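Local coordinates for protein Plm1 (Streptomyces sp. HK803, PDB 4HXY) that probably reduces, through its NADPH-dependent ketoreductase domain, the beta-keto group of a polyketide intermediate in the first module of phoslactomycin biosynthesis, at residues 90-95 and 105-110; 319-324 and 341-346; 355-360 and 404-409. All coordinates share one frame; numbering follows the deposited sequence.

Contact 1 (90-95 and 105-110)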
ATOM      1  N   SER A  90      10.103 -11.630   3.382  1.00  8.98           N
ATOM      2  CA  SER A  90      11.346 -11.215   2.730  1.00 10.28           C
ATOM      3  C   SER A  90      11.013 -10.358   1.502  1.00 10.68           C
ATOM      4  O   SER A  90       9.988 -10.569   0.833  1.00 10.57           O
ATOM      5  CB  SER A  90      12.193 -12.441   2.337  1.00 10.82           C
ATOM      6  OG  SER A  90      11.521 -13.174   1.344  1.00 13.69           O
ATOM      7  N   ARG A  91      11.845  -9.345   1.261  1.00 11.16           N
ATOM      8  CA  ARG A  91      11.711  -8.419   0.135  1.00 12.09           C
ATOM      9  C   ARG A  91      10.440  -7.549   0.239  1.00 11.69           C
ATOM     10  O   ARG A  91      10.016  -6.993  -0.749  1.00 12.50           O
ATOM     11  CB  ARG A  91      11.738  -9.166  -1.223  1.00 13.05           C
ATOM     12  CG  ARG A  91      13.029  -9.969  -1.515  1.00 16.59           C
ATOM     13  CD  ARG A  91      12.864 -10.909  -2.722  1.00 19.78           C
ATOM     14  NE  ARG A  91      12.527 -10.188  -3.944  1.00 24.23           N
ATOM     15  CZ  ARG A  91      11.797 -10.657  -4.958  1.00 27.37           C
ATOM     16  NH1 ARG A  91      11.279 -11.882  -4.934  1.00 26.85           N
ATOM     17  NH2 ARG A  91      11.568  -9.874  -6.011  1.00 29.47           N
ATOM     18  N   ALA A  92       9.883  -7.401   1.444  1.00 10.66           N
ATOM     19  CA  ALA A  92       8.580  -6.747   1.614  1.00 10.80           C
ATOM     20  C   ALA A  92       8.702  -5.224   1.799  1.00 10.51           C
ATOM     21  O   ALA A  92       7.753  -4.489   1.522  1.00 10.73           O
ATOM     22  CB  ALA A  92       7.804  -7.384   2.770  1.00 10.81           C
ATOM     23  N   VAL A  93       9.874  -4.780   2.242  1.00 10.45           N
ATOM     24  CA  VAL A  93      10.162  -3.378   2.570  1.00 10.56           C
ATOM     25  C   VAL A  93      11.538  -2.971   2.042  1.00 11.26           C
ATOM     26  O   VAL A  93      12.433  -3.820   1.863  1.00 12.04           O
ATOM     27  CB  VAL A  93      10.082  -3.118   4.113  1.00 10.76           C
ATOM     28  CG1 VAL A  93       8.683  -3.435   4.645  1.00 10.72           C
ATOM     29  CG2 VAL A  93      11.116  -3.925   4.894  1.00 10.54           C
ATOM     30  N   GLY A  94      11.680  -1.672   1.803  1.00 12.21           N
ATOM     31  CA  GLY A  94      12.934  -1.077   1.333  1.00 13.96           C
ATOM     32  C   GLY A  94      13.467  -0.234   2.465  1.00 14.36           C
ATOM     33  O   GLY A  94      12.948   0.846   2.731  1.00 15.00           O
ATOM     34  N   VAL A  95      14.490  -0.729   3.153  1.00 15.99           N
ATOM     35  CA  VAL A  95      15.073   0.014   4.274  1.00 17.17           C
ATOM     36  C   VAL A  95      15.892   1.239   3.834  1.00 19.87           C
ATOM     37  O   VAL A  95      16.015   2.208   4.582  1.00 20.92           O
ATOM     38  CB  VAL A  95      15.913  -0.894   5.171  1.00 17.00           C
ATOM     39  CG1 VAL A  95      16.588  -0.078   6.251  1.00 16.97           C
ATOM     40  CG2 VAL A  95      15.026  -1.972   5.786  1.00 15.13           C
ATOM     41  N   VAL A 105       6.311  -7.253  -4.802  1.00  9.63           N
ATOM     42  CA  VAL A 105       5.034  -6.547  -4.699  1.00  8.90           C
ATOM     43  C   VAL A 105       4.081  -7.303  -3.783  1.00  9.36           C
ATOM     44  O   VAL A 105       3.443  -6.714  -2.910  1.00  8.92           O
ATOM     45  CB  VAL A 105       4.429  -6.315  -6.102  1.00  8.36           C
ATOM     46  CG1 VAL A 105       2.949  -5.884  -6.033  1.00  8.92           C
ATOM     47  CG2 VAL A 105       5.287  -5.307  -6.863  1.00  8.00           C
ATOM     48  N   ARG A 106       3.988  -8.612  -3.960  1.00  8.85           N
ATOM     49  CA  ARG A 106       3.037  -9.388  -3.164  1.00 10.41           C
ATOM     50  C   ARG A 106       3.423  -9.462  -1.681  1.00  8.84           C
ATOM     51  O   ARG A 106       2.560  -9.422  -0.808  1.00  9.30           O
ATOM     52  CB  ARG A 106       2.826 -10.756  -3.787  1.00 10.74           C
ATOM     53  CG  ARG A 106       2.132 -10.596  -5.139  1.00 15.25           C
ATOM     54  CD  ARG A 106       1.680 -11.900  -5.719  1.00 19.69           C
ATOM     55  NE  ARG A 106       1.268 -11.767  -7.119  1.00 22.53           N
ATOM     56  CZ  ARG A 106       0.128 -11.218  -7.557  1.00 24.21           C
ATOM     57  NH1 ARG A 106      -0.114 -11.186  -8.861  1.00 24.00           N
ATOM     58  NH2 ARG A 106      -0.779 -10.708  -6.726  1.00 24.56           N
ATOM     59  N   ALA A 107       4.712  -9.525  -1.396  1.00  8.17           N
ATOM     60  CA  ALA A 107       5.174  -9.554  -0.019  1.00  7.64           C
ATOM     61  C   ALA A 107       4.824  -8.273   0.724  1.00  7.15           C
ATOM     62  O   ALA A 107       4.522  -8.290   1.931  1.00  7.12           O
ATOM     63  CB  ALA A 107       6.682  -9.785   0.053  1.00  8.30           C
ATOM     64  N   ALA A 108       4.908  -7.145   0.018  1.00  6.90           N
ATOM     65  CA  ALA A 108       4.530  -5.848   0.595  1.00  6.14           C
ATOM     66  C   ALA A 108       3.080  -5.825   1.099  1.00  5.52           C
ATOM     67  O   ALA A 108       2.774  -5.180   2.110  1.00  4.81           O
ATOM     68  CB  ALA A 108       4.784  -4.701  -0.427  1.00  6.34           C
ATOM     69  N   GLY A 109       2.195  -6.539   0.415  1.00  4.80           N
ATOM     70  CA  GLY A 109       0.799  -6.656   0.835  1.00  5.22           C
ATOM     71  C   GLY A 109       0.616  -7.274   2.213  1.00  5.22           C
ATOM     72  O   GLY A 109      -0.324  -6.949   2.936  1.00  4.75           O
ATOM     73  N   VAL A 110       1.523  -8.173   2.572  1.00  4.61           N
ATOM     74  CA  VAL A 110       1.536  -8.783   3.901  1.00  5.11           C
ATOM     75  C   VAL A 110       1.622  -7.693   4.971  1.00  4.37           C
ATOM     76  O   VAL A 110       0.937  -7.751   6.000  1.00  4.91           O
ATOM     77  CB  VAL A 110       2.721  -9.726   4.073  1.00  5.17           C
ATOM     78  CG1 VAL A 110       2.744 -10.265   5.473  1.00  5.51           C
ATOM     79  CG2 VAL A 110       2.635 -10.952   3.093  1.00  4.84           C
TER

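Contact 2 (319-324 and 341-346). With NDP (NADPH dihydro-nicotinamide-adenine-dinucleotide phosphate), chain C.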
ATOM      1  N   LEU A 319       0.519   5.984  -9.514  1.00  5.24           N
ATOM      2  CA  LEU A 319      -0.397   5.137  -8.726  1.00  4.60           C
ATOM      3  C   LEU A 319      -1.050   5.918  -7.580  1.00  5.72           C
ATOM      4  O   LEU A 319      -0.371   6.597  -6.826  1.00  5.68           O
ATOM      5  CB  LEU A 319       0.374   3.931  -8.185  1.00  4.66           C
ATOM      6  CG  LEU A 319       1.097   3.100  -9.250  1.00  5.27           C
ATOM      7  CD1 LEU A 319       1.911   1.961  -8.617  1.00  8.58           C
ATOM      8  CD2 LEU A 319       0.141   2.545 -10.280  1.00  8.31           C
ATOM      9  N   PHE A 320      -2.378   5.847  -7.477  1.00  5.28           N
ATOM     10  CA  PHE A 320      -3.089   6.467  -6.369  1.00  6.16           C
ATOM     11  C   PHE A 320      -3.242   5.467  -5.234  1.00  7.35           C
ATOM     12  O   PHE A 320      -4.087   4.556  -5.277  1.00  7.71           O
ATOM     13  CB  PHE A 320      -4.436   6.992  -6.834  1.00  7.46           C
ATOM     14  CG  PHE A 320      -4.393   8.389  -7.387  1.00  6.62           C
ATOM     15  CD1 PHE A 320      -3.267   8.901  -8.005  1.00  7.89           C
ATOM     16  CD2 PHE A 320      -5.492   9.214  -7.229  1.00  7.90           C
ATOM     17  CE1 PHE A 320      -3.233  10.213  -8.483  1.00  9.06           C
ATOM     18  CE2 PHE A 320      -5.470  10.534  -7.691  1.00  9.03           C
ATOM     19  CZ  PHE A 320      -4.347  11.027  -8.335  1.00  9.03           C
ATOM     20  N   SER A 321      -2.372   5.619  -4.242  1.00  6.80           N
ATOM     21  CA  SER A 321      -2.389   4.814  -3.063  1.00  6.92           C
ATOM     22  C   SER A 321      -3.086   5.560  -1.916  1.00  6.43           C
ATOM     23  O   SER A 321      -3.754   6.561  -2.145  1.00  5.73           O
ATOM     24  CB  SER A 321      -0.948   4.407  -2.724  1.00  8.44           C
ATOM     25  OG  SER A 321      -0.905   3.503  -1.645  1.00  8.50           O
ATOM     26  N   SER A 322      -2.920   5.079  -0.697  1.00  5.74           N
ATOM     27  CA  SER A 322      -3.662   5.589   0.460  1.00  5.18           C
ATOM     28  C   SER A 322      -2.830   5.476   1.718  1.00  4.81           C
ATOM     29  O   SER A 322      -2.023   4.543   1.838  1.00  4.37           O
ATOM     30  CB  SER A 322      -4.936   4.775   0.684  1.00  5.95           C
ATOM     31  OG  SER A 322      -5.589   5.182   1.888  1.00  7.08           O
ATOM     32  N   ILE A 323      -3.065   6.401   2.657  1.00  4.98           N
ATOM     33  CA  ILE A 323      -2.571   6.263   4.052  1.00  4.98           C
ATOM     34  C   ILE A 323      -2.920   4.897   4.661  1.00  5.39           C
ATOM     35  O   ILE A 323      -2.228   4.408   5.541  1.00  3.94           O
ATOM     36  CB  ILE A 323      -3.079   7.402   4.944  1.00  5.00           C
ATOM     37  CG1 ILE A 323      -4.604   7.549   4.846  1.00  6.15           C
ATOM     38  CG2 ILE A 323      -2.348   8.698   4.550  1.00  6.13           C
ATOM     39  CD1 ILE A 323      -5.223   8.461   5.902  1.00  7.88           C
ATOM     40  N   SER A 324      -3.976   4.264   4.176  1.00  5.56           N
ATOM     41  CA  SER A 324      -4.355   2.934   4.684  1.00  6.12           C
ATOM     42  C   SER A 324      -3.219   1.937   4.553  1.00  5.63           C
ATOM     43  O   SER A 324      -2.988   1.111   5.440  1.00  6.41           O
ATOM     44  CB  SER A 324      -5.596   2.413   3.963  1.00  7.65           C
ATOM     45  OG  SER A 324      -6.019   1.200   4.543  1.00 10.67           O
ATOM     46  N   CYS A 341       0.860  -2.798  -1.757  1.00  4.53           N
ATOM     47  CA  CYS A 341       1.345  -3.376  -3.011  1.00  5.50           C
ATOM     48  C   CYS A 341       1.693  -2.306  -4.038  1.00  5.31           C
ATOM     49  O   CYS A 341       2.714  -2.418  -4.731  1.00  5.13           O
ATOM     50  CB  CYS A 341       0.333  -4.347  -3.591  1.00  5.33           C
ATOM     51  SG  CYS A 341       0.148  -5.907  -2.673  1.00  7.07           S
ATOM     52  N   LEU A 342       0.848  -1.286  -4.158  1.00  6.04           N
ATOM     53  CA  LEU A 342       1.108  -0.202  -5.125  1.00  6.08           C
ATOM     54  C   LEU A 342       2.427   0.478  -4.823  1.00  6.45           C
ATOM     55  O   LEU A 342       3.224   0.741  -5.711  1.00  5.71           O
ATOM     56  CB  LEU A 342       0.003   0.847  -5.098  1.00  6.01           C
ATOM     57  CG  LEU A 342      -1.355   0.469  -5.648  1.00  6.59           C
ATOM     58  CD1 LEU A 342      -2.280   1.696  -5.599  1.00  6.97           C
ATOM     59  CD2 LEU A 342      -1.231  -0.102  -7.074  1.00  6.50           C
ATOM     60  N   ASP A 343       2.679   0.760  -3.547  1.00  6.42           N
ATOM     61  CA  ASP A 343       3.898   1.470  -3.188  1.00  6.46           C
ATOM     62  C   ASP A 343       5.095   0.623  -3.588  1.00  6.14           C
ATOM     63  O   ASP A 343       6.087   1.148  -4.088  1.00  6.43           O
ATOM     64  CB  ASP A 343       3.916   1.782  -1.683  1.00  7.20           C
ATOM     65  CG  ASP A 343       2.717   2.621  -1.238  1.00 11.55           C
ATOM     66  OD1 ASP A 343       2.036   3.232  -2.102  1.00 12.60           O
ATOM     67  OD2 ASP A 343       2.443   2.695  -0.003  1.00 12.33           O
ATOM     68  N   ALA A 344       4.992  -0.697  -3.403  1.00  5.88           N
ATOM     69  CA  ALA A 344       6.097  -1.594  -3.765  1.00  5.42           C
ATOM     70  C   ALA A 344       6.295  -1.680  -5.265  1.00  5.29           C
ATOM     71  O   ALA A 344       7.424  -1.743  -5.720  1.00  6.23           O
ATOM     72  CB  ALA A 344       5.913  -2.990  -3.196  1.00  6.18           C
ATOM     73  N   LEU A 345       5.196  -1.678  -6.019  1.00  5.19           N
ATOM     74  CA  LEU A 345       5.283  -1.734  -7.471  1.00  4.62           C
ATOM     75  C   LEU A 345       6.002  -0.487  -7.996  1.00  5.17           C
ATOM     76  O   LEU A 345       6.824  -0.607  -8.899  1.00  5.11           O
ATOM     77  CB  LEU A 345       3.906  -1.843  -8.102  1.00  4.66           C
ATOM     78  CG  LEU A 345       3.878  -1.825  -9.617  1.00  6.73           C
ATOM     79  CD1 LEU A 345       4.703  -2.960 -10.211  1.00  5.26           C
ATOM     80  CD2 LEU A 345       2.417  -1.862 -10.067  1.00  6.91           C
ATOM     81  N   ALA A 346       5.720   0.693  -7.444  1.00  5.11           N
ATOM     82  CA  ALA A 346       6.431   1.880  -7.900  1.00  5.82           C
ATOM     83  C   ALA A 346       7.929   1.716  -7.669  1.00  6.16           C
ATOM     84  O   ALA A 346       8.728   2.068  -8.536  1.00  7.22           O
ATOM     85  CB  ALA A 346       5.903   3.154  -7.256  1.00  6.32           C
TER
HETATM   86  PA  NDP C 501     -14.361   6.090  -6.873  1.00 12.23           P
HETATM   87  O1A NDP C 501     -15.147   7.324  -7.164  1.00 13.80           O
HETATM   88  O2A NDP C 501     -15.095   4.870  -6.405  1.00 11.30           O
HETATM   89  O5B NDP C 501     -13.510   5.698  -8.167  1.00 11.19           O
HETATM   90  C5B NDP C 501     -13.024   4.381  -8.327  1.00 12.82           C
HETATM   91  C4B NDP C 501     -13.048   4.049  -9.790  1.00 11.40           C
HETATM   92  O4B NDP C 501     -12.518   2.757 -10.008  1.00  8.96           O
HETATM   93  C3B NDP C 501     -14.443   4.017 -10.368  1.00 13.42           C
HETATM   94  O3B NDP C 501     -14.429   4.803 -11.576  1.00 15.33           O
HETATM   95  C2B NDP C 501     -14.713   2.563 -10.681  1.00 10.16           C
HETATM   96  O2B NDP C 501     -15.597   2.583 -11.783  1.00 11.30           O
HETATM   97  C1B NDP C 501     -13.294   2.088 -10.979  1.00  9.11           C
HETATM   98  N9A NDP C 501     -13.067   0.649 -10.933  1.00  7.70           N
HETATM   99  C8A NDP C 501     -13.269  -0.216  -9.879  1.00  7.49           C
HETATM  100  N7A NDP C 501     -12.951  -1.468 -10.274  1.00  7.76           N
HETATM  101  C5A NDP C 501     -12.517  -1.410 -11.575  1.00  7.73           C
HETATM  102  C6A NDP C 501     -12.058  -2.358 -12.475  1.00  6.52           C
HETATM  103  N6A NDP C 501     -11.939  -3.654 -12.204  1.00  6.73           N
HETATM  104  N1A NDP C 501     -11.714  -1.935 -13.747  1.00  7.17           N
HETATM  105  C2A NDP C 501     -11.788  -0.593 -14.100  1.00  5.95           C
HETATM  106  N3A NDP C 501     -12.246   0.354 -13.221  1.00  7.42           N
HETATM  107  C4A NDP C 501     -12.592  -0.070 -11.976  1.00  8.44           C
HETATM  108  O3  NDP C 501     -13.222   6.378  -5.772  1.00 11.17           O
HETATM  109  PN  NDP C 501     -12.268   7.638  -5.648  1.00 12.40           P
HETATM  110  O1N NDP C 501     -12.483   8.195  -4.293  1.00 15.38           O
HETATM  111  O2N NDP C 501     -12.318   8.550  -6.808  1.00 14.07           O
HETATM  112  O5D NDP C 501     -10.821   6.973  -5.514  1.00 15.12           O
HETATM  113  C5D NDP C 501     -10.071   6.598  -6.640  1.00 14.82           C
HETATM  114  C4D NDP C 501      -8.738   6.047  -6.163  1.00 12.35           C
HETATM  115  O4D NDP C 501      -8.144   6.924  -5.221  1.00 11.63           O
HETATM  116  C3D NDP C 501      -8.890   4.716  -5.464  1.00 12.04           C
HETATM  117  O3D NDP C 501      -7.931   3.827  -5.952  1.00 14.77           O
HETATM  118  C2D NDP C 501      -8.620   5.008  -4.003  1.00 12.84           C
HETATM  119  O2D NDP C 501      -8.081   3.905  -3.303  1.00 14.33           O
HETATM  120  C1D NDP C 501      -7.702   6.210  -4.085  1.00 12.33           C
HETATM  121  N1N NDP C 501      -7.819   7.074  -2.902  1.00 11.07           N
HETATM  122  C2N NDP C 501      -8.936   7.833  -2.698  1.00  9.58           C
HETATM  123  C3N NDP C 501      -9.148   8.538  -1.512  1.00 10.59           C
HETATM  124  C7N NDP C 501     -10.321   9.419  -1.326  1.00 11.03           C
HETATM  125  O7N NDP C 501     -10.294  10.222  -0.207  1.00 11.88           O
HETATM  126  N7N NDP C 501     -11.383   9.454  -2.116  1.00 12.14           N
HETATM  127  C4N NDP C 501      -7.976   8.720  -0.586  1.00  9.76           C
HETATM  128  C5N NDP C 501      -6.800   7.859  -0.906  1.00  9.96           C
HETATM  129  C6N NDP C 501      -6.757   7.095  -2.049  1.00 10.14           C
HETATM  130  P2B NDP C 501     -16.429   1.305 -12.266  1.00 13.15           P
HETATM  131  O1X NDP C 501     -17.349   1.843 -13.339  1.00 13.44           O
HETATM  132  O2X NDP C 501     -17.216   0.694 -11.099  1.00 13.76           O
HETATM  133  O3X NDP C 501     -15.517   0.265 -12.774  1.00 10.20           O
HETATM  134  O   HOH W   1       0.068   2.755   0.865  1.00 11.59           O

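Contact 3 (355-360 and 404-409)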
ATOM      1  N   ARG A 355      10.106   5.227 -14.972  1.00 10.67           N
ATOM      2  CA  ARG A 355       9.452   6.219 -14.119  1.00 10.33           C
ATOM      3  C   ARG A 355       8.227   5.627 -13.433  1.00  9.32           C
ATOM      4  O   ARG A 355       7.487   4.855 -14.034  1.00 10.37           O
ATOM      5  CB  ARG A 355       9.069   7.476 -14.918  1.00 11.67           C
ATOM      6  CG  ARG A 355      10.277   8.420 -15.098  1.00 11.46           C
ATOM      7  CD  ARG A 355       9.943   9.654 -15.871  1.00 12.92           C
ATOM      8  NE  ARG A 355       8.961  10.480 -15.186  1.00 13.40           N
ATOM      9  CZ  ARG A 355       9.227  11.359 -14.226  1.00 15.37           C
ATOM     10  NH1 ARG A 355       8.225  12.061 -13.698  1.00 16.25           N
ATOM     11  NH2 ARG A 355      10.469  11.548 -13.788  1.00 15.73           N
ATOM     12  N   ALA A 356       8.063   5.962 -12.151  1.00  7.77           N
ATOM     13  CA  ALA A 356       6.880   5.560 -11.381  1.00  6.90           C
ATOM     14  C   ALA A 356       6.810   6.328 -10.090  1.00  6.34           C
ATOM     15  O   ALA A 356       7.829   6.577  -9.461  1.00  6.44           O
ATOM     16  CB  ALA A 356       6.882   4.062 -11.077  1.00  6.85           C
ATOM     17  N   VAL A 357       5.609   6.744  -9.705  1.00  5.39           N
ATOM     18  CA  VAL A 357       5.363   7.267  -8.375  1.00  5.47           C
ATOM     19  C   VAL A 357       4.050   6.731  -7.830  1.00  6.20           C
ATOM     20  O   VAL A 357       3.064   6.635  -8.563  1.00  5.92           O
ATOM     21  CB  VAL A 357       5.373   8.789  -8.328  1.00  5.42           C
ATOM     22  CG1 VAL A 357       4.270   9.421  -9.246  1.00  8.00           C
ATOM     23  CG2 VAL A 357       5.300   9.281  -6.830  1.00  6.06           C
ATOM     24  N   SER A 358       4.063   6.391  -6.541  1.00  6.29           N
ATOM     25  CA  SER A 358       2.854   6.020  -5.825  1.00  5.98           C
ATOM     26  C   SER A 358       2.614   7.058  -4.761  1.00  6.59           C
ATOM     27  O   SER A 358       3.448   7.232  -3.867  1.00  7.52           O
ATOM     28  CB  SER A 358       3.005   4.650  -5.188  1.00  6.67           C
ATOM     29  OG  SER A 358       1.795   4.238  -4.559  1.00  9.09           O
ATOM     30  N   VAL A 359       1.501   7.770  -4.844  1.00  5.69           N
ATOM     31  CA  VAL A 359       1.201   8.782  -3.824  1.00  5.76           C
ATOM     32  C   VAL A 359       0.200   8.171  -2.860  1.00  5.98           C
ATOM     33  O   VAL A 359      -0.900   7.796  -3.276  1.00  6.55           O
ATOM     34  CB  VAL A 359       0.600  10.072  -4.422  1.00  5.27           C
ATOM     35  CG1 VAL A 359       0.301  11.088  -3.334  1.00  5.56           C
ATOM     36  CG2 VAL A 359       1.559  10.714  -5.439  1.00  7.60           C
ATOM     37  N   ALA A 360       0.585   8.095  -1.582  1.00  5.68           N
ATOM     38  CA  ALA A 360      -0.292   7.560  -0.533  1.00  5.54           C
ATOM     39  C   ALA A 360      -1.107   8.729   0.016  1.00  6.03           C
ATOM     40  O   ALA A 360      -0.675   9.468   0.891  1.00  6.19           O
ATOM     41  CB  ALA A 360       0.532   6.876   0.530  1.00  5.73           C
ATOM     42  N   ALA A 404      13.347  10.743  -6.947  1.00 25.17           N
ATOM     43  CA  ALA A 404      12.407   9.642  -6.797  1.00 24.20           C
ATOM     44  C   ALA A 404      12.075   9.436  -5.330  1.00 23.46           C
ATOM     45  O   ALA A 404      12.937   9.570  -4.473  1.00 23.96           O
ATOM     46  CB  ALA A 404      13.019   8.367  -7.377  1.00 24.57           C
ATOM     47  N   GLY A 405      10.823   9.107  -5.059  1.00 21.99           N
ATOM     48  CA  GLY A 405      10.376   8.832  -3.711  1.00 21.37           C
ATOM     49  C   GLY A 405       8.977   8.283  -3.763  1.00 20.07           C
ATOM     50  O   GLY A 405       8.377   8.238  -4.812  1.00 21.28           O
ATOM     51  N   ASP A 406       8.444   7.860  -2.635  1.00 18.86           N
ATOM     52  CA  ASP A 406       7.025   7.583  -2.632  1.00 17.11           C
ATOM     53  C   ASP A 406       6.489   8.394  -1.452  1.00 14.01           C
ATOM     54  O   ASP A 406       6.679   8.069  -0.306  1.00 14.62           O
ATOM     55  CB  ASP A 406       6.674   6.111  -2.540  1.00 17.54           C
ATOM     56  CG  ASP A 406       6.663   5.394  -3.908  1.00 18.94           C
ATOM     57  OD1 ASP A 406       6.686   6.032  -5.007  1.00 10.02           O
ATOM     58  OD2 ASP A 406       6.620   4.145  -3.840  1.00 20.42           O
ATOM     59  N   PRO A 407       5.806   9.465  -1.782  1.00 11.24           N
ATOM     60  CA  PRO A 407       5.276  10.380  -0.791  1.00  9.63           C
ATOM     61  C   PRO A 407       3.935   9.980  -0.204  1.00  8.79           C
ATOM     62  O   PRO A 407       3.135   9.345  -0.842  1.00  8.05           O
ATOM     63  CB  PRO A 407       5.121  11.665  -1.595  1.00  9.95           C
ATOM     64  CG  PRO A 407       4.737  11.165  -2.926  1.00 11.39           C
ATOM     65  CD  PRO A 407       5.567   9.955  -3.147  1.00 11.62           C
ATOM     66  N   VAL A 408       3.745  10.393   1.039  1.00  6.58           N
ATOM     67  CA  VAL A 408       2.471  10.293   1.745  1.00  6.06           C
ATOM     68  C   VAL A 408       1.991  11.739   1.865  1.00  6.36           C
ATOM     69  O   VAL A 408       2.732  12.581   2.379  1.00  6.66           O
ATOM     70  CB  VAL A 408       2.668   9.677   3.147  1.00  5.77           C
ATOM     71  CG1 VAL A 408       1.314   9.442   3.838  1.00  5.41           C
ATOM     72  CG2 VAL A 408       3.432   8.363   3.056  1.00  6.40           C
ATOM     73  N   VAL A 409       0.787  12.027   1.372  1.00  5.12           N
ATOM     74  CA  VAL A 409       0.259  13.403   1.314  1.00  5.42           C
ATOM     75  C   VAL A 409      -1.110  13.455   1.969  1.00  5.60           C
ATOM     76  O   VAL A 409      -2.063  12.851   1.481  1.00  5.83           O
ATOM     77  CB  VAL A 409       0.174  13.893  -0.141  1.00  6.04           C
ATOM     78  CG1 VAL A 409      -0.436  15.309  -0.205  1.00  7.25           C
ATOM     79  CG2 VAL A 409       1.563  13.838  -0.821  1.00  7.01           C
TER

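Contact 1 (90-95 and 105-110)
Three alanines, Ala92, Ala107 and Ala108, carry this small buried contact, which covers 155 Å² and is made by van der Waals touch alone. Ala92 has the largest share: its CB lies against the first part of the helix, 3.5 Å from Ala107 O. The methyl of Ala107 points at the loop and lies alongside that of Ala92, the two CB atoms 3.8 Å apart. The same Ala107 CB also touches the backbone just behind, 3.5 Å from Ser90 O. One residue on, Ala108 CB touches the loop backbone, 3.6 Å from Ala92 O. With no side chain larger than a methyl between them, the backbones come close, with Ala92 CA and Ala108 CA only 4.3 Å apart. Strand 85-90, this loop and helix 105-120 belong to the Rossmann-like half of the molecule, in which parallel strands 59-63, 85-90 and 125-131 lie side by side, as in the structural subdomain of modular ketoreductases. The chain turns sharply as it leaves the strand: Arg91 takes a positive phi of 66°, which swings Ala92 over to the helix. Polar groups around the alanines are held from outside the contact. Asp130 OD1 accepts from Ala92 N, while Asp104 OD1 accepts from Ala107 N near the helix start. Ser90 CB points away from the helix, and its OG is hydrogen-bonded to Glu133 OE2; Trp111, further along the same helix, covers the side chains of Ala92 and Val93.

Contact 2 (319-324 and 341-346)
A single ordered water joins strand and helix, bonded at once to Ser321 OG, Ser322 O and Asp343 OD2. Its oxygen lies a short 2.5 Å from Asp343 OD2. The other carboxylate oxygen, Asp343 OD1, stands 3.0 Å from Ser321 OG, although the serine's one proton may go instead to Asn339 O. OD1 has a further partner in Ser358 OG, so both ends of the carboxylate are held and its rotation is probably fixed. Ser321 reaches this network with OG anti to its backbone N (chi1 -174°). Deeper in, the meeting is apolar. Leu319 crosses Leu342 obliquely, and its CD1 presses on the helix backbone 3.4 Å from Leu342 O. The same methyl touches Leu345 CD2 at 4.1 Å. In return Leu342 CD1 comes against the strand backbone, 3.4 Å from Phe320 O. This is strand 316-322 of the NADPH-binding Rossmann fold, packed against helix 333-351 at 137° between the directions of the short segments. The strand's end lines the cofactor pocket: Ser321 O lies 3.1 Å from NDP C6N, and the Phe320 ring, set edge-to-face with Trp361, turns its edge to NDP O4D. Ser322 OG accepts from Ser324 N at 2.9 Å, a nearly straight bond (169°) that caps the turn into the next helix. An alanine here would remove that acceptor and would probably loosen the turn beside the nicotinamide. With Tyr335 and Asn339 packed against its side chain, and Tyr335 OH and Lys300 NZ bonded to NDP, Ser322 occupies a place consistent with the catalytic serine of short-chain dehydrogenases/reductases.

Contact 3 (355-360 and 404-409)
Strand 357-361 of the Rossmann-fold sheet gains a parallel neighbour here in strand 408-412, joined through the bridge between Ala360 and Val408. Ala360 uses both of its backbone polar groups on the two residues flanking Val408. Its N-H reaches Pro407 O at 2.9 Å, nearly straight (170°) and in the plane of that carbonyl. Its own oxygen takes the N-H of Val409, with Val409 N and Ala360 O 3.0 Å apart and the donor 36° above the carbonyl plane. Before the bridge the strands diverge, and a side chain takes over the pairing: Asp406 OD1 accepts from Ser358 N at 3.1 Å, the donor standing well above the carboxylate plane (59°). That oxygen is also in a salt bridge with Arg350 NH1, so charge and amide both grip it. Arg350 NH1 bonds Ala356 O as well, tying the end of helix 333-351 to the residue just before the strand. Ser358 OG keeps its bond to Asp343. Val359 has its backbone bonds on the far side, with Leu319 and Ser321, whereas Val408 pairs with Phe8 of strand 6-14. Along the apolar face, Val359 CG1 meets Val409 CG2 at 3.9 Å. The side chains of Val359 and Pro407 cross at about a right angle, Val359 CG2 4.1 Å from Pro407 CG, and helix 388-400 lies over this face through Ala398 and Ala394. Proline lacks the N-H that could have answered Ser358 O; in its place Pro407 CD rests 3.5 Å from that oxygen.

The contacts follow one another along the chain without nesting. Helix 333-351 connects the first two, whose centres lie 12 Å apart: its segment 341-346 faces strand 316-322 in contact 2, while Ala344 CB packs on Ala108 CB, 3.4 Å away, and Cys341 SG meets Gly109 of contact 1. Contacts 2 and 3, centred 8 Å apart, share a sheet in which strands 316-322 and 357-361 are neighbours, with Leu319 N probably hydrogen-bonded to Val357 O. Contacts 1 and 3 do not touch, their nearest atoms about 10 Å apart. Helices 105-120 and 333-351 thus pack together between the Rossmann-like first half and the cofactor-binding sheet, which continues outward to strand 408-412.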